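Phosphatidylinositol-specific phospholipase C (Listeria monocytogenes, PDB 2PLC) belongs to the phosphatidylinositol-specific phospholipase C family and folds as a single-chain alpha/beta barrel of the TIM-barrel clan. Local coordinates at residues 20-25 with 267-272; 4-9 with 57-62. One frame throughout, in Å; residues are numbered along the deposited sequence.

Interaction 1: 20-25 with 267-272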
ATOM      1  N   SER A  20       4.987 -10.382  -5.522  1.00 18.29           N
ATOM      2  CA  SER A  20       5.310 -10.213  -4.110  1.00 22.87           C
ATOM      3  C   SER A  20       5.674  -8.727  -4.047  1.00 24.08           C
ATOM      4  O   SER A  20       6.689  -8.295  -4.598  1.00 17.75           O
ATOM      5  CB  SER A  20       6.505 -11.077  -3.717  1.00 21.70           C
ATOM      6  OG  SER A  20       6.187 -12.446  -3.863  1.00 26.58           O
ATOM      7  N   ILE A  21       4.817  -7.938  -3.413  1.00 20.77           N
ATOM      8  CA  ILE A  21       5.030  -6.497  -3.349  1.00 20.53           C
ATOM      9  C   ILE A  21       5.238  -5.946  -1.945  1.00 16.40           C
ATOM     10  O   ILE A  21       4.480  -6.271  -1.035  1.00 13.87           O
ATOM     11  CB  ILE A  21       3.817  -5.773  -3.975  1.00 23.09           C
ATOM     12  CG1 ILE A  21       3.565  -6.312  -5.388  1.00 19.18           C
ATOM     13  CG2 ILE A  21       4.040  -4.266  -3.993  1.00 16.80           C
ATOM     14  CD1 ILE A  21       2.242  -5.893  -5.982  1.00 19.01           C
ATOM     15  N   PRO A  22       6.292  -5.126  -1.750  1.00 16.86           N
ATOM     16  CA  PRO A  22       6.607  -4.511  -0.452  1.00 12.78           C
ATOM     17  C   PRO A  22       5.729  -3.267  -0.317  1.00 15.01           C
ATOM     18  O   PRO A  22       5.597  -2.493  -1.271  1.00 17.99           O
ATOM     19  CB  PRO A  22       8.074  -4.079  -0.607  1.00 10.76           C
ATOM     20  CG  PRO A  22       8.552  -4.739  -1.884  1.00 17.80           C
ATOM     21  CD  PRO A  22       7.330  -4.797  -2.739  1.00 13.69           C
ATOM     22  N   GLY A  23       5.134  -3.072   0.855  1.00 11.69           N
ATOM     23  CA  GLY A  23       4.292  -1.906   1.069  1.00 11.86           C
ATOM     24  C   GLY A  23       4.502  -1.349   2.459  1.00  8.34           C
ATOM     25  O   GLY A  23       5.134  -1.993   3.291  1.00 13.52           O
ATOM     26  N   THR A  24       3.986  -0.153   2.713  1.00  9.53           N
ATOM     27  CA  THR A  24       4.118   0.470   4.023  1.00  7.63           C
ATOM     28  C   THR A  24       2.746   0.781   4.624  1.00 13.47           C
ATOM     29  O   THR A  24       1.805   1.152   3.910  1.00  7.61           O
ATOM     30  CB  THR A  24       4.913   1.780   3.949  1.00 14.27           C
ATOM     31  OG1 THR A  24       4.393   2.585   2.884  1.00 16.66           O
ATOM     32  CG2 THR A  24       6.386   1.513   3.721  1.00 10.90           C
ATOM     33  N   HIS A  25       2.632   0.586   5.934  1.00 12.75           N
ATOM     34  CA  HIS A  25       1.399   0.864   6.657  1.00 10.27           C
ATOM     35  C   HIS A  25       1.505   2.301   7.155  1.00 15.55           C
ATOM     36  O   HIS A  25       2.553   2.701   7.667  1.00 13.44           O
ATOM     37  CB  HIS A  25       1.248  -0.104   7.836  1.00 10.98           C
ATOM     38  CG  HIS A  25       0.216   0.311   8.837  1.00 16.62           C
ATOM     39  ND1 HIS A  25       0.533   0.632  10.139  1.00 20.92           N
ATOM     40  CD2 HIS A  25      -1.125   0.458   8.729  1.00 17.82           C
ATOM     41  CE1 HIS A  25      -0.567   0.956  10.791  1.00 21.05           C
ATOM     42  NE2 HIS A  25      -1.588   0.858   9.959  1.00 18.53           N
ATOM     43  N   ASN A 267      14.776  -8.196  -0.317  1.00 23.61           N
ATOM     44  CA  ASN A 267      14.521  -9.628  -0.285  1.00 24.42           C
ATOM     45  C   ASN A 267      13.104 -10.001  -0.686  1.00 22.92           C
ATOM     46  O   ASN A 267      12.879 -11.077  -1.239  1.00 22.19           O
ATOM     47  CB  ASN A 267      14.887 -10.207   1.083  1.00 28.98           C
ATOM     48  CG  ASN A 267      16.385 -10.306   1.278  1.00 28.21           C
ATOM     49  OD1 ASN A 267      17.143 -10.267   0.314  1.00 29.56           O
ATOM     50  ND2 ASN A 267      16.818 -10.441   2.523  1.00 28.11           N
ATOM     51  N   ILE A 268      12.150  -9.115  -0.418  1.00 19.54           N
ATOM     52  CA  ILE A 268      10.765  -9.372  -0.800  1.00 19.62           C
ATOM     53  C   ILE A 268      10.668  -9.221  -2.320  1.00 21.18           C
ATOM     54  O   ILE A 268       9.984  -9.999  -2.988  1.00 28.39           O
ATOM     55  CB  ILE A 268       9.785  -8.408  -0.093  1.00 17.43           C
ATOM     56  CG1 ILE A 268       9.786  -8.685   1.409  1.00 13.73           C
ATOM     57  CG2 ILE A 268       8.377  -8.571  -0.651  1.00 17.66           C
ATOM     58  CD1 ILE A 268       8.890  -7.761   2.202  1.00 17.21           C
ATOM     59  N   ILE A 269      11.389  -8.240  -2.859  1.00 21.15           N
ATOM     60  CA  ILE A 269      11.418  -7.999  -4.304  1.00 23.56           C
ATOM     61  C   ILE A 269      12.055  -9.200  -5.015  1.00 26.44           C
ATOM     62  O   ILE A 269      11.553  -9.656  -6.049  1.00 21.98           O
ATOM     63  CB  ILE A 269      12.230  -6.724  -4.650  1.00 18.91           C
ATOM     64  CG1 ILE A 269      11.499  -5.475  -4.157  1.00 19.70           C
ATOM     65  CG2 ILE A 269      12.480  -6.635  -6.156  1.00 20.45           C
ATOM     66  CD1 ILE A 269      12.326  -4.203  -4.268  1.00 20.12           C
ATOM     67  N   LYS A 270      13.146  -9.717  -4.445  1.00 25.38           N
ATOM     68  CA  LYS A 270      13.859 -10.857  -5.015  1.00 29.87           C
ATOM     69  C   LYS A 270      13.006 -12.119  -5.127  1.00 32.03           C
ATOM     70  O   LYS A 270      13.354 -13.038  -5.871  1.00 37.61           O
ATOM     71  CB  LYS A 270      15.135 -11.160  -4.228  1.00 30.35           C
ATOM     72  CG  LYS A 270      16.260 -10.172  -4.461  1.00 41.81           C
ATOM     73  CD  LYS A 270      17.556 -10.694  -3.854  1.00 53.38           C
ATOM     74  CE  LYS A 270      18.735  -9.781  -4.159  1.00 62.57           C
ATOM     75  NZ  LYS A 270      20.039 -10.388  -3.754  1.00 66.41           N
ATOM     76  N   ASN A 271      11.892 -12.166  -4.396  1.00 28.77           N
ATOM     77  CA  ASN A 271      11.005 -13.324  -4.461  1.00 29.00           C
ATOM     78  C   ASN A 271      10.371 -13.480  -5.843  1.00 25.98           C
ATOM     79  O   ASN A 271      10.006 -14.584  -6.228  1.00 31.72           O
ATOM     80  CB  ASN A 271       9.909 -13.250  -3.394  1.00 22.86           C
ATOM     81  CG  ASN A 271       9.009 -14.473  -3.402  1.00 19.94           C
ATOM     82  OD1 ASN A 271       7.868 -14.409  -3.841  1.00 20.82           O
ATOM     83  ND2 ASN A 271       9.529 -15.601  -2.927  1.00 25.47           N
ATOM     84  N   ASN A 272      10.227 -12.381  -6.581  1.00 33.95           N
ATOM     85  CA  ASN A 272       9.642 -12.428  -7.923  1.00 31.19           C
ATOM     86  C   ASN A 272      10.666 -12.981  -8.913  1.00 35.72           C
ATOM     87  O   ASN A 272      11.870 -12.800  -8.723  1.00 31.28           O
ATOM     88  CB  ASN A 272       9.218 -11.032  -8.373  1.00 26.79           C
ATOM     89  CG  ASN A 272       8.299 -10.354  -7.387  1.00 28.41           C
ATOM     90  OD1 ASN A 272       7.126 -10.701  -7.277  1.00 21.00           O
ATOM     91  ND2 ASN A 272       8.828  -9.371  -6.667  1.00 28.38           N
TER

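Interaction 2: 4-9 with 57-62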
ATOM      1  N   LYS A   4      14.854   1.106  -7.453  1.00 33.18           N
ATOM      2  CA  LYS A   4      14.196   2.283  -8.011  1.00 33.17           C
ATOM      3  C   LYS A   4      13.356   1.959  -9.254  1.00 31.94           C
ATOM      4  O   LYS A   4      12.384   2.655  -9.553  1.00 33.26           O
ATOM      5  CB  LYS A   4      15.241   3.352  -8.327  1.00 37.53           C
ATOM      6  CG  LYS A   4      14.669   4.703  -8.700  1.00 48.97           C
ATOM      7  CD  LYS A   4      15.755   5.765  -8.731  1.00 60.71           C
ATOM      8  CE  LYS A   4      16.805   5.469  -9.793  1.00 63.52           C
ATOM      9  NZ  LYS A   4      17.925   6.453  -9.746  1.00 68.23           N
ATOM     10  N   GLN A   5      13.722   0.888  -9.960  1.00 34.53           N
ATOM     11  CA  GLN A   5      13.003   0.476 -11.165  1.00 33.15           C
ATOM     12  C   GLN A   5      12.886  -1.039 -11.275  1.00 29.45           C
ATOM     13  O   GLN A   5      13.031  -1.594 -12.361  1.00 32.26           O
ATOM     14  CB  GLN A   5      13.710   1.013 -12.414  1.00 37.57           C
ATOM     15  CG  GLN A   5      13.856   2.526 -12.454  1.00 50.26           C
ATOM     16  CD  GLN A   5      14.394   3.032 -13.775  1.00 54.30           C
ATOM     17  OE1 GLN A   5      15.144   2.338 -14.463  1.00 55.06           O
ATOM     18  NE2 GLN A   5      14.004   4.250 -14.144  1.00 55.71           N
ATOM     19  N   TRP A   6      12.585  -1.705 -10.163  1.00 28.84           N
ATOM     20  CA  TRP A   6      12.476  -3.163 -10.165  1.00 22.78           C
ATOM     21  C   TRP A   6      11.326  -3.742 -10.983  1.00 26.05           C
ATOM     22  O   TRP A   6      11.488  -4.789 -11.609  1.00 31.17           O
ATOM     23  CB  TRP A   6      12.455  -3.723  -8.737  1.00 23.14           C
ATOM     24  CG  TRP A   6      11.219  -3.404  -7.914  1.00 24.34           C
ATOM     25  CD1 TRP A   6      11.004  -2.289  -7.146  1.00 25.78           C
ATOM     26  CD2 TRP A   6      10.083  -4.258  -7.701  1.00 25.87           C
ATOM     27  NE1 TRP A   6       9.815  -2.404  -6.460  1.00 19.63           N
ATOM     28  CE2 TRP A   6       9.230  -3.600  -6.781  1.00 23.36           C
ATOM     29  CE3 TRP A   6       9.706  -5.517  -8.191  1.00 21.57           C
ATOM     30  CZ2 TRP A   6       8.025  -4.160  -6.344  1.00 21.37           C
ATOM     31  CZ3 TRP A   6       8.510  -6.073  -7.756  1.00 21.47           C
ATOM     32  CH2 TRP A   6       7.683  -5.395  -6.840  1.00 22.24           C
ATOM     33  N   MET A   7      10.180  -3.062 -11.006  1.00 23.57           N
ATOM     34  CA  MET A   7       9.022  -3.553 -11.759  1.00 28.18           C
ATOM     35  C   MET A   7       9.187  -3.470 -13.275  1.00 29.32           C
ATOM     36  O   MET A   7       8.550  -4.220 -14.013  1.00 30.39           O
ATOM     37  CB  MET A   7       7.743  -2.819 -11.346  1.00 25.12           C
ATOM     38  CG  MET A   7       7.367  -3.001  -9.886  1.00 21.28           C
ATOM     39  SD  MET A   7       5.799  -2.246  -9.507  1.00 23.53           S
ATOM     40  CE  MET A   7       4.829  -3.655  -9.075  1.00 25.45           C
ATOM     41  N   SER A   8      10.033  -2.556 -13.736  1.00 33.94           N
ATOM     42  CA  SER A   8      10.272  -2.382 -15.165  1.00 34.10           C
ATOM     43  C   SER A   8      10.918  -3.626 -15.768  1.00 32.90           C
ATOM     44  O   SER A   8      10.768  -3.896 -16.959  1.00 41.44           O
ATOM     45  CB  SER A   8      11.175  -1.173 -15.408  1.00 31.36           C
ATOM     46  OG  SER A   8      12.470  -1.397 -14.888  1.00 38.76           O
ATOM     47  N   ALA A   9      11.631  -4.380 -14.934  1.00 31.53           N
ATOM     48  CA  ALA A   9      12.312  -5.598 -15.361  1.00 32.34           C
ATOM     49  C   ALA A   9      11.409  -6.839 -15.370  1.00 36.30           C
ATOM     50  O   ALA A   9      11.876  -7.955 -15.613  1.00 43.31           O
ATOM     51  CB  ALA A   9      13.535  -5.838 -14.488  1.00 28.18           C
ATOM     52  N   GLY A  57      11.952   0.858  -3.120  1.00 16.61           N
ATOM     53  CA  GLY A  57      11.240  -0.285  -3.663  1.00 11.15           C
ATOM     54  C   GLY A  57       9.796  -0.451  -3.233  1.00 13.21           C
ATOM     55  O   GLY A  57       9.111  -1.329  -3.745  1.00 14.29           O
ATOM     56  N   ILE A  58       9.330   0.369  -2.297  1.00 12.61           N
ATOM     57  CA  ILE A  58       7.947   0.287  -1.829  1.00 14.01           C
ATOM     58  C   ILE A  58       7.032   0.606  -3.007  1.00 16.48           C
ATOM     59  O   ILE A  58       7.251   1.588  -3.711  1.00 15.99           O
ATOM     60  CB  ILE A  58       7.681   1.299  -0.683  1.00 15.17           C
ATOM     61  CG1 ILE A  58       8.544   0.969   0.540  1.00 13.33           C
ATOM     62  CG2 ILE A  58       6.203   1.335  -0.322  1.00  5.94           C
ATOM     63  CD1 ILE A  58       8.349  -0.424   1.097  1.00 12.48           C
ATOM     64  N   ARG A  59       6.037  -0.244  -3.249  1.00 14.51           N
ATOM     65  CA  ARG A  59       5.120  -0.015  -4.362  1.00 13.97           C
ATOM     66  C   ARG A  59       3.670   0.030  -3.925  1.00 13.03           C
ATOM     67  O   ARG A  59       2.760   0.115  -4.748  1.00 16.15           O
ATOM     68  CB  ARG A  59       5.307  -1.064  -5.460  1.00 16.77           C
ATOM     69  CG  ARG A  59       6.615  -0.940  -6.222  1.00 17.80           C
ATOM     70  CD  ARG A  59       6.728   0.373  -6.978  1.00 11.69           C
ATOM     71  NE  ARG A  59       8.035   0.491  -7.613  1.00 20.12           N
ATOM     72  CZ  ARG A  59       9.103   1.042  -7.044  1.00 25.31           C
ATOM     73  NH1 ARG A  59       9.023   1.542  -5.817  1.00 23.64           N
ATOM     74  NH2 ARG A  59      10.267   1.061  -7.689  1.00 19.41           N
ATOM     75  N   TYR A  60       3.457  -0.080  -2.623  1.00 16.42           N
ATOM     76  CA  TYR A  60       2.119  -0.004  -2.069  1.00 13.58           C
ATOM     77  C   TYR A  60       2.184   1.038  -0.973  1.00 16.86           C
ATOM     78  O   TYR A  60       3.047   0.961  -0.094  1.00 15.37           O
ATOM     79  CB  TYR A  60       1.686  -1.347  -1.473  1.00 14.61           C
ATOM     80  CG  TYR A  60       0.446  -1.241  -0.611  1.00  7.91           C
ATOM     81  CD1 TYR A  60      -0.823  -1.322  -1.169  1.00 11.79           C
ATOM     82  CD2 TYR A  60       0.548  -1.012   0.762  1.00 20.11           C
ATOM     83  CE1 TYR A  60      -1.965  -1.173  -0.389  1.00  8.53           C
ATOM     84  CE2 TYR A  60      -0.584  -0.861   1.551  1.00 11.40           C
ATOM     85  CZ  TYR A  60      -1.836  -0.943   0.967  1.00 15.06           C
ATOM     86  OH  TYR A  60      -2.957  -0.794   1.744  1.00 13.80           O
ATOM     87  N   ILE A  61       1.303   2.029  -1.040  1.00 15.30           N
ATOM     88  CA  ILE A  61       1.277   3.065  -0.013  1.00 15.40           C
ATOM     89  C   ILE A  61      -0.106   3.175   0.599  1.00 10.79           C
ATOM     90  O   ILE A  61      -1.108   2.842  -0.027  1.00 10.21           O
ATOM     91  CB  ILE A  61       1.781   4.429  -0.532  1.00 16.70           C
ATOM     92  CG1 ILE A  61       0.941   4.910  -1.712  1.00 17.71           C
ATOM     93  CG2 ILE A  61       3.240   4.315  -0.939  1.00 19.15           C
ATOM     94  CD1 ILE A  61       1.400   6.244  -2.275  1.00 18.75           C
ATOM     95  N   ASP A  62      -0.138   3.616   1.847  1.00  7.98           N
ATOM     96  CA  ASP A  62      -1.366   3.734   2.617  1.00  5.36           C
ATOM     97  C   ASP A  62      -1.498   5.199   3.048  1.00 12.08           C
ATOM     98  O   ASP A  62      -0.829   5.648   3.979  1.00 20.40           O
ATOM     99  CB  ASP A  62      -1.225   2.791   3.811  1.00 10.81           C
ATOM    100  CG  ASP A  62      -2.386   2.844   4.761  1.00 15.98           C
ATOM    101  OD1 ASP A  62      -3.389   3.541   4.486  1.00 20.16           O
ATOM    102  OD2 ASP A  62      -2.282   2.164   5.805  1.00 14.48           O
TER

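Interaction 1: 20-25 with 267-272
The carboxamide of N272 lies against the backbone of S20 and uses both of its ends there. Its OD1 accepts from S20 N at 2.8 Å, with an N-H...O angle of 165°, the donor lying in the carbonyl plane on a lone pair. Its ND2 gives a longer bond, 3.2 Å, to S20 O, again directed at a lone pair and within 3° of the amide plane of N272. One flat group thus satisfies the N-H and the C=O of a single strand residue. The same ND2 also donates to I269 O (2.8 Å), more bent and tilted from the amide plane; that carbonyl accepts from N272 N as well, from the same face, in the type I turn I269-N272 at the end of the chain's last helix. The turn therefore helps fix the rotation of the amide.

N271 supplies the third link. Its CG is anti to the backbone N (chi1 -178°), which directs it toward S20. N271 OD1 receives the hydroxyl of S20, OG to OD1 being 2.6 Å, with the donor tilted from the carbonyl plane. S20 OG is also hydrogen-bonded to L252 N, while N271 ND2 is held by T245 OG1 and V249 O. Beside this polar group, the pyrrolidine CG of P22 rests on the helix, 3.8 Å from I269 CG1 and 4.0 Å from I268 CG2; P22 and I269 cross at about a right angle.

Strand 20-24 is a strand of the barrel, lying between 253-257 and 60-65, and the final helix packs against its beginning. Every touching residue is buried: the N-H and C=O of S20 are both paired with the carboxamide of N272, and its hydroxyl with N271 OD1 and L252 N, an arrangement that probably limits the freedom of S20.

Interaction 2: 4-9 with 57-62
W6 NE1 donates to G57 O at 3.0 Å, and this is the hydrogen bond that joins the N-terminal segment 4-9 to 57-62. It is bent, with an N-H...O angle of 142°, and the oxygen lies 25° out of the indole plane. G57 ends the preceding helix in a Schellman motif, with a positive phi suited to glycine.

R59 and W6 run alongside each other, pointing opposite ways. The arginine chain is bent at chi2. W6 NE1 lies 3.5 Å above the guanidinium plane of R59, over its centre, although the ring and guanidinium planes are 37° apart and so are not stacked flat. Nearer the backbone, R59 CG touches W6 CZ2 at 3.5 Å. M7 folds back on the tryptophan, its CG over the centre of the indole face, and its sulfur reaches the arginine stem, with SD 3.6 Å from R59 CG.

The charged end of R59 is well supplied with acceptors. NH1 donates to I58 O at 2.8 Å, approaching from above that carbonyl plane, and also to L54 O; NH2 makes a salt bridge with E99. E99 in turn accepts from M7 N and S8 N, so one carboxylate ties the arginine to the N-terminal backbone and probably stabilises its positive charge.

The contact joins the N-terminal segment to the loop between helix 50-55 and strand 60-65. R59 touches F92 of helix 82-95 and I21 of strand 20-24, whereas W6 lies on P22 of that same strand.

Interactions 1 and 2 adjoin, with centres about 8 Å apart, and are joined through strand 20-24, R59 and the start of strand 60-65. P22 O lies 3.0 Å from R59 N and T24 N 3.2 Å from Y60 O, both probable hydrogen bonds, so that the strand held by the last helix and the turn at its end in interaction 1 is also paired with the segment on which W6 rests in interaction 2. A second bridge runs through side chains: N272 ND2 packs 3.5 Å from W6 CZ3, and W6 also touches I269. Segments close to both ends of the chain thus come together at the same region of the barrel, around the start of strand 20-24.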